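Local coordinates for enoyl-CoA hydratase (PDB 7MCM), which probably catalyses the reversible addition of water to (2E)-enoyl-CoA thioesters, giving (3S)-3-hydroxyacyl-CoA, a step of fatty acid oxidation, at residues B[28-32]-B[33-37]; B[41-44]-B[45-49]; B[204-207]-B[208-211]; B[222-225]-B[226-229]. All coordinates share one frame; numbering follows the deposited sequence. Where two conformers were deposited one is given.

The four contacts follow one another along the chain, each closing before the next opens. Contacts 1 and 2 share helix 33-48, the first near its start and the second in its last turns, with centres about 17 Å apart; this helix connects strands 16-21 and 54-59 of the crotonase-like sheet. Contact 3 lies near the end of helix 197-209, on the opposite side of the chain's centre from contact 1, their centres about 29 Å apart. Contact 4 lies at the end of the next helix; the centres of contacts 3 and 4 are about 21 Å apart. Both touch the second subunit, and contact 4 the third as well, so the later pair bears on the six-chain assembly, whereas contacts 1 and 2 meet no other chain of it.

Contact 1 of 4, residues B[28-32]-B[33-37]; sequences NAITG and SDFID
G32 is the N-cap of helix 33-48, and its carbonyl opens the helix by accepting a hydrogen bond from I36 N, with G32 O and I36 N 3.1 Å apart and an N-H...O angle of 169°. The glycine sits at an exposed position, its backbone extended as the chain enters the helix. Just before the cap, I30 turns back over the first turn and rests on F35. Its CG2 lies over one face of the ring, 3.8 Å from the F35 centroid and offset toward the rim, a CH-pi contact whose closest pair is I30 CG2 and F35 CE1 at 3.5 Å. A chi1 of 178° carries the F35 ring toward I30, and a chi2 of -88° turns its face to CG2. The helix is the helical part of the beta-alpha-beta crossover between strands 16-21 and 54-59 in the crotonase-like fold, and the ring also touches I21 of the first of these strands, while I30 reaches A120 and L124 of helix 120-127. Both buried residues are therefore fittingly apolar. I36 adds its CG1, 3.3 Å from G32 O and 3.5 Å from I30 O, and its CD1, 3.7 Å from T31 O, packing hydrocarbon against the incoming backbone.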
loop_
_atom_site.group_PDB
_atom_site.type_symbol
_atom_site.label_atom_id
_atom_site.label_comp_id
_atom_site.label_asym_id
_atom_site.label_seq_id
_atom_site.Cartn_x
_atom_site.Cartn_y
_atom_site.Cartn_z
ATOM N N ASN B 28 11.461 -17.985 31.116
ATOM C CA ASN B 28 10.358 -17.142 30.653
ATOM C C ASN B 28 10.214 -17.164 29.134
ATOM O O ASN B 28 9.779 -16.178 28.534
ATOM C CB ASN B 28 10.499 -15.703 31.165
ATOM C CG ASN B 28 10.284 -15.607 32.653
ATOM O OD1 ASN B 28 9.796 -16.560 33.283
ATOM N ND2 ASN B 28 10.656 -14.468 33.238
ATOM N N ALA B 29 10.580 -18.286 28.511
ATOM C CA ALA B 29 10.333 -18.464 27.088
ATOM C C ALA B 29 8.841 -18.351 26.797
ATOM O O ALA B 29 8.002 -18.796 27.592
ATOM C CB ALA B 29 10.860 -19.829 26.622
ATOM N N ILE B 30 8.510 -17.765 25.644
ATOM C CA ILE B 30 7.121 -17.537 25.260
ATOM C C ILE B 30 6.708 -18.422 24.094
ATOM O O ILE B 30 5.607 -18.268 23.564
ATOM C CB ILE B 30 6.861 -16.056 24.928
ATOM C CG1 ILE B 30 7.734 -15.605 23.739
ATOM C CG2 ILE B 30 7.093 -15.186 26.156
ATOM C CD1 ILE B 30 7.278 -14.317 23.081
ATOM N N THR B 31 7.540 -19.371 23.706
ATOM C CA THR B 31 7.251 -20.187 22.538
ATOM C C THR B 31 6.486 -21.464 22.872
ATOM O O THR B 31 6.107 -22.196 21.951
ATOM C CB THR B 31 8.550 -20.531 21.810
ATOM O OG1 THR B 31 9.444 -21.172 22.720
ATOM C CG2 THR B 31 9.203 -19.256 21.287
ATOM N N GLY B 32 6.224 -21.733 24.151
ATOM C CA GLY B 32 5.465 -22.920 24.519
ATOM C C GLY B 32 3.970 -22.711 24.337
ATOM O O GLY B 32 3.445 -21.615 24.518
ATOM N N SER B 33 3.274 -23.790 23.966
ATOM C CA SER B 33 1.854 -23.661 23.646
ATOM C C SER B 33 1.025 -23.237 24.855
ATOM O O SER B 33 -0.006 -22.573 24.688
ATOM C CB SER B 33 1.322 -24.971 23.081
ATOM O OG SER B 33 1.375 -25.964 24.078
ATOM N N ASP B 34 1.430 -23.621 26.071
ATOM C CA ASP B 34 0.714 -23.146 27.257
ATOM C C ASP B 34 0.776 -21.630 27.371
ATOM O O ASP B 34 -0.242 -20.974 27.619
ATOM C CB ASP B 34 1.275 -23.785 28.519
ATOM C CG ASP B 34 0.813 -25.204 28.694
ATOM O OD1 ASP B 34 -0.243 -25.557 28.122
ATOM O OD2 ASP B 34 1.512 -25.962 29.394
ATOM N N PHE B 35 1.967 -21.049 27.214
ATOM C CA PHE B 35 2.064 -19.597 27.305
ATOM C C PHE B 35 1.254 -18.922 26.207
ATOM O O PHE B 35 0.545 -17.936 26.456
ATOM C CB PHE B 35 3.516 -19.125 27.230
ATOM C CG PHE B 35 3.635 -17.634 27.263
ATOM C CD1 PHE B 35 3.570 -16.891 26.095
ATOM C CD2 PHE B 35 3.732 -16.964 28.477
ATOM C CE1 PHE B 35 3.623 -15.511 26.142
ATOM C CE2 PHE B 35 3.797 -15.582 28.521
ATOM C CZ PHE B 35 3.745 -14.859 27.352
ATOM N N ILE B 36 1.382 -19.414 24.971
ATOM C CA ILE B 36 0.685 -18.790 23.850
ATOM C C ILE B 36 -0.817 -18.779 24.100
ATOM O O ILE B 36 -1.480 -17.748 23.923
ATOM C CB ILE B 36 1.055 -19.501 22.533
ATOM C CG1 ILE B 36 2.564 -19.355 22.272
ATOM C CG2 ILE B 36 0.248 -18.923 21.376
ATOM C CD1 ILE B 36 3.107 -20.177 21.099
ATOM N N ASP B 37 -1.364 -19.906 24.573
ATOM C CA ASP B 37 -2.786 -19.980 24.901
ATOM C C ASP B 37 -3.174 -18.956 25.967
ATOM O O ASP B 37 -4.225 -18.315 25.867
ATOM C CB ASP B 37 -3.138 -21.390 25.377
ATOM C CG ASP B 37 -3.099 -22.418 24.264
ATOM O OD1 ASP B 37 -3.149 -22.030 23.079
ATOM O OD2 ASP B 37 -3.020 -23.624 24.580
#

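Contact 2 of 4, residues B[41-44]-B[45-49]; sequences AAVD and AANAD
A41 to D44 hand their carbonyls to the amides of A45 to A48, the repeating i to i+4 bonding of an alpha-helix, in the last turns of helix 33-48. The bonds measure 2.8 Å from A45 N to A41 O, 2.9 Å from A46 N to A42 O and 2.9 Å from N47 N to V43 O. The V43-N47 bond is the straightest, at 169° about its hydrogen. From A48 N to D44 O the distance is 3.1 Å and the angle falls to 142°, just before D49 leaves helical geometry.

Packing contacts accompany these bonds. V43 and N47 lie alongside each other, and N47 CG comes within 3.4 Å of V43 O. Small alanines suit the face turned to the sheet: A42 and A46 pack on W19 of strand 16-21, which this helix links to strand 54-59 in a beta-alpha-beta crossover, and V43 packs on W19 and on A101 and R104 of helix 97-104.

The polar side chains meet through a water, which donates to D44 OD1 at 2.7 Å and accepts from N47 ND2 at 3.0 Å. N47 CG is anti to its carbonyl carbon and beside its N (chi1 -74°), which brings the amide over the preceding turn. Outside the segments, D44 OD1 also forms a salt bridge with R104, while N47 OD1 accepts from E106 N and N47 ND2 donates to R104 O. E106 N at OD1, with R104 O and the water at ND2, fixes the likely orientation of the amide, and an arginine beside D44 would probably favour its carboxylate form.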
loop_
_atom_site.group_PDB
_atom_site.type_symbol
_atom_site.label_atom_id
_atom_site.label_comp_id
_atom_site.label_asym_id
_atom_site.label_seq_id
_atom_site.Cartn_x
_atom_site.Cartn_y
_atom_site.Cartn_z
ATOM N N ALA B 41 -5.700 -15.708 25.721
ATOM C CA ALA B 41 -6.811 -15.509 26.653
ATOM C C ALA B 41 -6.720 -14.155 27.353
ATOM O O ALA B 41 -7.734 -13.471 27.527
ATOM C CB ALA B 41 -6.847 -16.641 27.678
ATOM N N ALA B 42 -5.509 -13.747 27.756
ATOM C CA ALA B 42 -5.340 -12.480 28.461
ATOM C C ALA B 42 -5.724 -11.300 27.577
ATOM O O ALA B 42 -6.382 -10.359 28.037
ATOM C CB ALA B 42 -3.900 -12.336 28.951
ATOM N N VAL B 43 -5.312 -11.327 26.309
ATOM C CA VAL B 43 -5.698 -10.264 25.383
ATOM C C VAL B 43 -7.212 -10.221 25.227
ATOM O O VAL B 43 -7.831 -9.153 25.305
ATOM C CB VAL B 43 -4.992 -10.441 24.026
ATOM C CG1 VAL B 43 -5.623 -9.518 22.965
ATOM C CG2 VAL B 43 -3.520 -10.109 24.167
ATOM N N ASP B 44 -7.833 -11.379 24.996
ATOM C CA ASP B 44 -9.278 -11.393 24.810
ATOM C C ASP B 44 -10.012 -10.927 26.066
ATOM O O ASP B 44 -11.053 -10.265 25.972
ATOM C CB ASP B 44 -9.744 -12.786 24.384
ATOM C CG ASP B 44 -9.332 -13.118 22.964
ATOM O OD1 ASP B 44 -8.896 -12.185 22.252
ATOM O OD2 ASP B 44 -9.449 -14.289 22.553
ATOM N N ALA B 45 -9.499 -11.280 27.248
ATOM C CA ALA B 45 -10.159 -10.867 28.484
ATOM C C ALA B 45 -9.980 -9.376 28.732
ATOM O O ALA B 45 -10.891 -8.709 29.234
ATOM C CB ALA B 45 -9.627 -11.672 29.667
ATOM N N ALA B 46 -8.809 -8.838 28.401
ATOM C CA ALA B 46 -8.584 -7.409 28.581
ATOM C C ALA B 46 -9.434 -6.595 27.611
ATOM O O ALA B 46 -9.997 -5.565 27.991
ATOM C CB ALA B 46 -7.094 -7.094 28.425
ATOM N N ASN B 47 -9.562 -7.053 26.361
ATOM C CA ASN B 47 -10.463 -6.387 25.421
ATOM C C ASN B 47 -11.895 -6.373 25.935
ATOM O O ASN B 47 -12.618 -5.386 25.756
ATOM C CB ASN B 47 -10.430 -7.077 24.061
ATOM C CG ASN B 47 -9.173 -6.777 23.290
ATOM O OD1 ASN B 47 -8.444 -5.835 23.613
ATOM N ND2 ASN B 47 -8.900 -7.584 22.269
ATOM N N ALA B 48 -12.332 -7.475 26.550
ATOM C CA ALA B 48 -13.723 -7.604 26.953
ATOM C C ALA B 48 -14.039 -6.790 28.200
ATOM O O ALA B 48 -15.193 -6.409 28.403
ATOM C CB ALA B 48 -14.067 -9.081 27.181
ATOM N N ASP B 49 -13.046 -6.522 29.045
ATOM C CA ASP B 49 -13.269 -5.794 30.293
ATOM C C ASP B 49 -13.010 -4.315 30.037
ATOM O O ASP B 49 -11.883 -3.837 30.133
ATOM C CB ASP B 49 -12.381 -6.340 31.406
ATOM C CG ASP B 49 -12.739 -5.771 32.783
ATOM O OD1 ASP B 49 -13.516 -4.795 32.860
ATOM O OD2 ASP B 49 -12.226 -6.298 33.791
HETATM O O HOH W 1 -10.515 -10.054 21.698
#

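Contact 3 of 4, residues B[204-207]-B[208-211]; sequences LAER and IAKN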
loop_
_atom_site.group_PDB
_atom_site.type_symbol
_atom_site.label_atom_id
_atom_site.label_comp_id
_atom_site.label_asym_id
_atom_site.label_seq_id
_atom_site.Cartn_x
_atom_site.Cartn_y
_atom_site.Cartn_z
ATOM N N LEU B 204 3.924 5.484 34.605
ATOM C CA LEU B 204 3.615 5.671 33.192
ATOM C C LEU B 204 2.211 5.165 32.854
ATOM O O LEU B 204 1.463 5.831 32.133
ATOM C CB LEU B 204 4.670 4.963 32.334
ATOM C CG LEU B 204 4.523 5.066 30.812
ATOM C CD1 LEU B 204 4.503 6.520 30.355
ATOM C CD2 LEU B 204 5.650 4.275 30.098
ATOM N N ALA B 205 1.851 3.974 33.349
ATOM C CA ALA B 205 0.509 3.434 33.135
ATOM C C ALA B 205 -0.573 4.371 33.675
ATOM O O ALA B 205 -1.623 4.543 33.046
ATOM C CB ALA B 205 0.395 2.054 33.793
ATOM N N GLU B 206 -0.345 4.966 34.848
ATOM C CA GLU B 206 -1.333 5.868 35.441
ATOM C C GLU B 206 -1.492 7.163 34.653
ATOM O O GLU B 206 -2.565 7.780 34.697
ATOM C CB GLU B 206 -0.970 6.175 36.890
ATOM C CG GLU B 206 -1.615 5.195 37.875
ATOM C CD GLU B 206 -3.144 5.264 37.821
ATOM O OE1 GLU B 206 -3.701 6.366 37.546
ATOM O OE2 GLU B 206 -3.786 4.212 38.038
ATOM N N ARG B 207 -0.447 7.605 33.951
ATOM C CA ARG B 207 -0.599 8.783 33.095
ATOM C C ARG B 207 -1.546 8.508 31.930
ATOM O O ARG B 207 -2.142 9.445 31.383
ATOM C CB ARG B 207 0.760 9.250 32.568
ATOM C CG ARG B 207 1.699 9.911 33.583
ATOM C CD ARG B 207 3.105 10.089 32.921
ATOM N NE ARG B 207 3.024 10.857 31.683
ATOM C CZ ARG B 207 3.929 10.853 30.713
ATOM N NH1 ARG B 207 5.016 10.106 30.784
ATOM N NH2 ARG B 207 3.739 11.624 29.645
ATOM N N ILE B 208 -1.670 7.247 31.527
ATOM C CA ILE B 208 -2.663 6.823 30.542
ATOM C C ILE B 208 -4.005 6.540 31.195
ATOM O O ILE B 208 -5.042 7.029 30.740
ATOM C CB ILE B 208 -2.158 5.579 29.791
ATOM C CG1 ILE B 208 -0.875 5.896 29.023
ATOM C CG2 ILE B 208 -3.245 5.008 28.883
ATOM C CD1 ILE B 208 -0.235 4.657 28.416
ATOM N N ALA B 209 -3.994 5.744 32.272
ATOM C CA ALA B 209 -5.222 5.230 32.861
ATOM C C ALA B 209 -6.084 6.323 33.491
ATOM O O ALA B 209 -7.267 6.080 33.741
ATOM C CB ALA B 209 -4.891 4.155 33.904
ATOM N N LYS B 210 -5.525 7.511 33.758
ATOM C CA LYS B 210 -6.328 8.611 34.300
ATOM C C LYS B 210 -7.367 9.119 33.304
ATOM O O LYS B 210 -8.341 9.761 33.720
ATOM C CB LYS B 210 -5.429 9.782 34.710
ATOM C CG LYS B 210 -4.736 10.488 33.513
ATOM C CD LYS B 210 -4.171 11.855 33.930
ATOM C CE LYS B 210 -3.539 12.635 32.773
ATOM N NZ LYS B 210 -2.231 12.070 32.325
ATOM N N ASN B 211 -7.182 8.846 31.991
ATOM C CA ASN B 211 -8.017 9.371 30.925
ATOM C C ASN B 211 -9.229 8.486 30.686
ATOM O O ASN B 211 -9.217 7.301 31.012
ATOM C CB ASN B 211 -7.186 9.505 29.643
ATOM C CG ASN B 211 -6.036 10.464 29.817
ATOM O OD1 ASN B 211 -4.881 10.181 29.452
ATOM N ND2 ASN B 211 -6.335 11.601 30.405
#
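K210 curls its side chain back alongside the main-chain carbonyl of R207, with CG 3.5 Å from R207 O and NZ bonded to that same R207 O at 2.8 Å. This lies near the C-terminal end of helix 197-209, a helix that packs on the sheet of the crotonase-like fold. The reversal starts at CB, where CG is placed between the backbone N and the carbonyl carbon (chi1 67°), and is completed by a bend at chi4. NZ approaches in the plane of the R207 carbonyl, on a lone pair, so a lysine ammonium answers an acceptor near the end of the helix, where the helix dipole probably favours positive charge. The two basic side chains converge on a shared anion, D175 of the second subunit, each at its own carboxylate oxygen: R207 NE forms a salt bridge with OD2 and K210 NZ with OD1, and R207 NH1 reaches E169 of that subunit.

The backbone turn is held by A209 N to A205 O at 2.8 Å and by K210 N to E206 O at 3.1 Å. I208 N shares weak bonds between L204 O and A205 O. The buried face is apolar: A205 and A209 fit against V16 and V54 of the sheet, and I208 reaches V54 and V216. On that side A209 CB sits 3.4 Å from A205 O, the very carbonyl its own amide grips.

Contact 4 of 4, residues B[222-225]-B[226-229]; sequences LLLE and SRTA
R227 leans back along L224 near the C-terminal end of helix 213-226. Its CB is 3.7 Å from L224 O, and CG is 3.6 Å from L223 O, so the first methylenes graze two carbonyls of the helix. A bend at chi3 (-78°) then swings the head group over the leucine. R227 NE lies 3.8 Å from L224 CD2, and that methyl sits over one face of the guanidinium, 3.6 Å from R227 CZ and 3.2 Å from R227 NH2. The methyl serves as an apolar platform for the flat cation, which also makes a cation-pi contact with W164 of the second subunit.

The backbone continues with S226 N donating to L222 O. A further bond from S226 OG to the same oxygen is tentative, since that side chain was deposited in two conformers. Weak bonds follow from R227 N to L224 O and from T228 N to E225 O, after which A229 N returns to E225 O at 3.0 Å. A229 CB lies 3.2 Å from both E225 OE2 and E225 O, which probably favours a small side chain here. E225 OE2 is hydrogen-bonded to S233 of the third subunit, and E225 OE1 pairs with R221 one turn back.

L222, E225 and S226 face helix 231-241, while R227 and T228 touch helix 154-162 of their own chain. S226 O and A229 O accept bonds from R160 and W156 of the second subunit, so this connection between helices 213-226 and 231-241 sits where subunits meet.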
loop_
_atom_site.group_PDB
_atom_site.type_symbol
_atom_site.label_atom_id
_atom_site.label_comp_id
_atom_site.label_asym_id
_atom_site.label_seq_id
_atom_site.Cartn_x
_atom_site.Cartn_y
_atom_site.Cartn_z
ATOM N N LEU B 222 -6.679 4.285 16.502
ATOM C CA LEU B 222 -6.228 5.258 15.515
ATOM C C LEU B 222 -4.724 5.171 15.301
ATOM O O LEU B 222 -4.254 5.224 14.161
ATOM C CB LEU B 222 -6.614 6.661 15.965
ATOM C CG LEU B 222 -7.803 7.267 15.255
ATOM C CD1 LEU B 222 -7.932 8.742 15.641
ATOM C CD2 LEU B 222 -7.699 7.090 13.758
ATOM N N LEU B 223 -3.949 5.052 16.385
ATOM C CA LEU B 223 -2.498 4.920 16.235
ATOM C C LEU B 223 -2.125 3.664 15.454
ATOM O O LEU B 223 -1.188 3.689 14.646
ATOM C CB LEU B 223 -1.813 4.910 17.598
ATOM C CG LEU B 223 -1.711 6.282 18.266
ATOM C CD1 LEU B 223 -1.468 6.106 19.748
ATOM C CD2 LEU B 223 -0.605 7.079 17.620
ATOM N N LEU B 224 -2.817 2.546 15.705
ATOM C CA LEU B 224 -2.561 1.330 14.932
ATOM C C LEU B 224 -2.827 1.548 13.451
ATOM O O LEU B 224 -2.049 1.103 12.601
ATOM C CB LEU B 224 -3.416 0.170 15.441
ATOM C CG LEU B 224 -2.970 -0.549 16.713
ATOM C CD1 LEU B 224 -3.897 -1.715 17.011
ATOM C CD2 LEU B 224 -1.550 -1.053 16.530
ATOM N N GLU B 225 -3.924 2.233 13.126
ATOM C CA GLU B 225 -4.249 2.488 11.725
ATOM C C GLU B 225 -3.171 3.316 11.034
ATOM O O GLU B 225 -2.869 3.091 9.855
ATOM C CB GLU B 225 -5.614 3.178 11.641
ATOM C CG GLU B 225 -5.994 3.643 10.252
ATOM C CD GLU B 225 -6.647 2.537 9.452
ATOM O OE1 GLU B 225 -6.793 1.421 9.996
ATOM O OE2 GLU B 225 -6.978 2.768 8.271
ATOM N N SER B 226 -2.544 4.244 11.759
ATOM C CA SER B 226 -1.595 5.153 11.133
ATOM C C SER B 226 -0.282 4.472 10.741
ATOM O O SER B 226 0.427 4.986 9.864
ATOM C CB SER B 226 -1.351 6.327 12.079
ATOM O OG SER B 226 -2.597 6.889 12.508
ATOM N N ARG B 227 0.056 3.330 11.348
ATOM C CA ARG B 227 1.312 2.667 10.993
ATOM C C ARG B 227 1.353 2.267 9.529
ATOM O O ARG B 227 2.430 2.238 8.925
ATOM C CB ARG B 227 1.545 1.433 11.867
ATOM C CG ARG B 227 1.559 1.754 13.338
ATOM C CD ARG B 227 2.314 0.725 14.155
ATOM N NE ARG B 227 1.563 -0.499 14.408
ATOM C CZ ARG B 227 1.861 -1.364 15.370
ATOM N NH1 ARG B 227 2.848 -1.134 16.227
ATOM N NH2 ARG B 227 1.160 -2.492 15.470
ATOM N N THR B 228 0.219 1.964 8.942
ATOM C CA THR B 228 0.227 1.464 7.570
ATOM C C THR B 228 -0.670 2.250 6.626
ATOM O O THR B 228 -0.311 2.442 5.462
ATOM C CB THR B 228 -0.206 -0.007 7.555
ATOM O OG1 THR B 228 -1.261 -0.194 8.509
ATOM C CG2 THR B 228 0.970 -0.925 7.880
ATOM N N ALA B 229 -1.827 2.700 7.092
ATOM C CA ALA B 229 -2.825 3.257 6.199
ATOM C C ALA B 229 -2.391 4.614 5.649
ATOM O O ALA B 229 -1.508 5.289 6.184
ATOM C CB ALA B 229 -4.163 3.391 6.924
#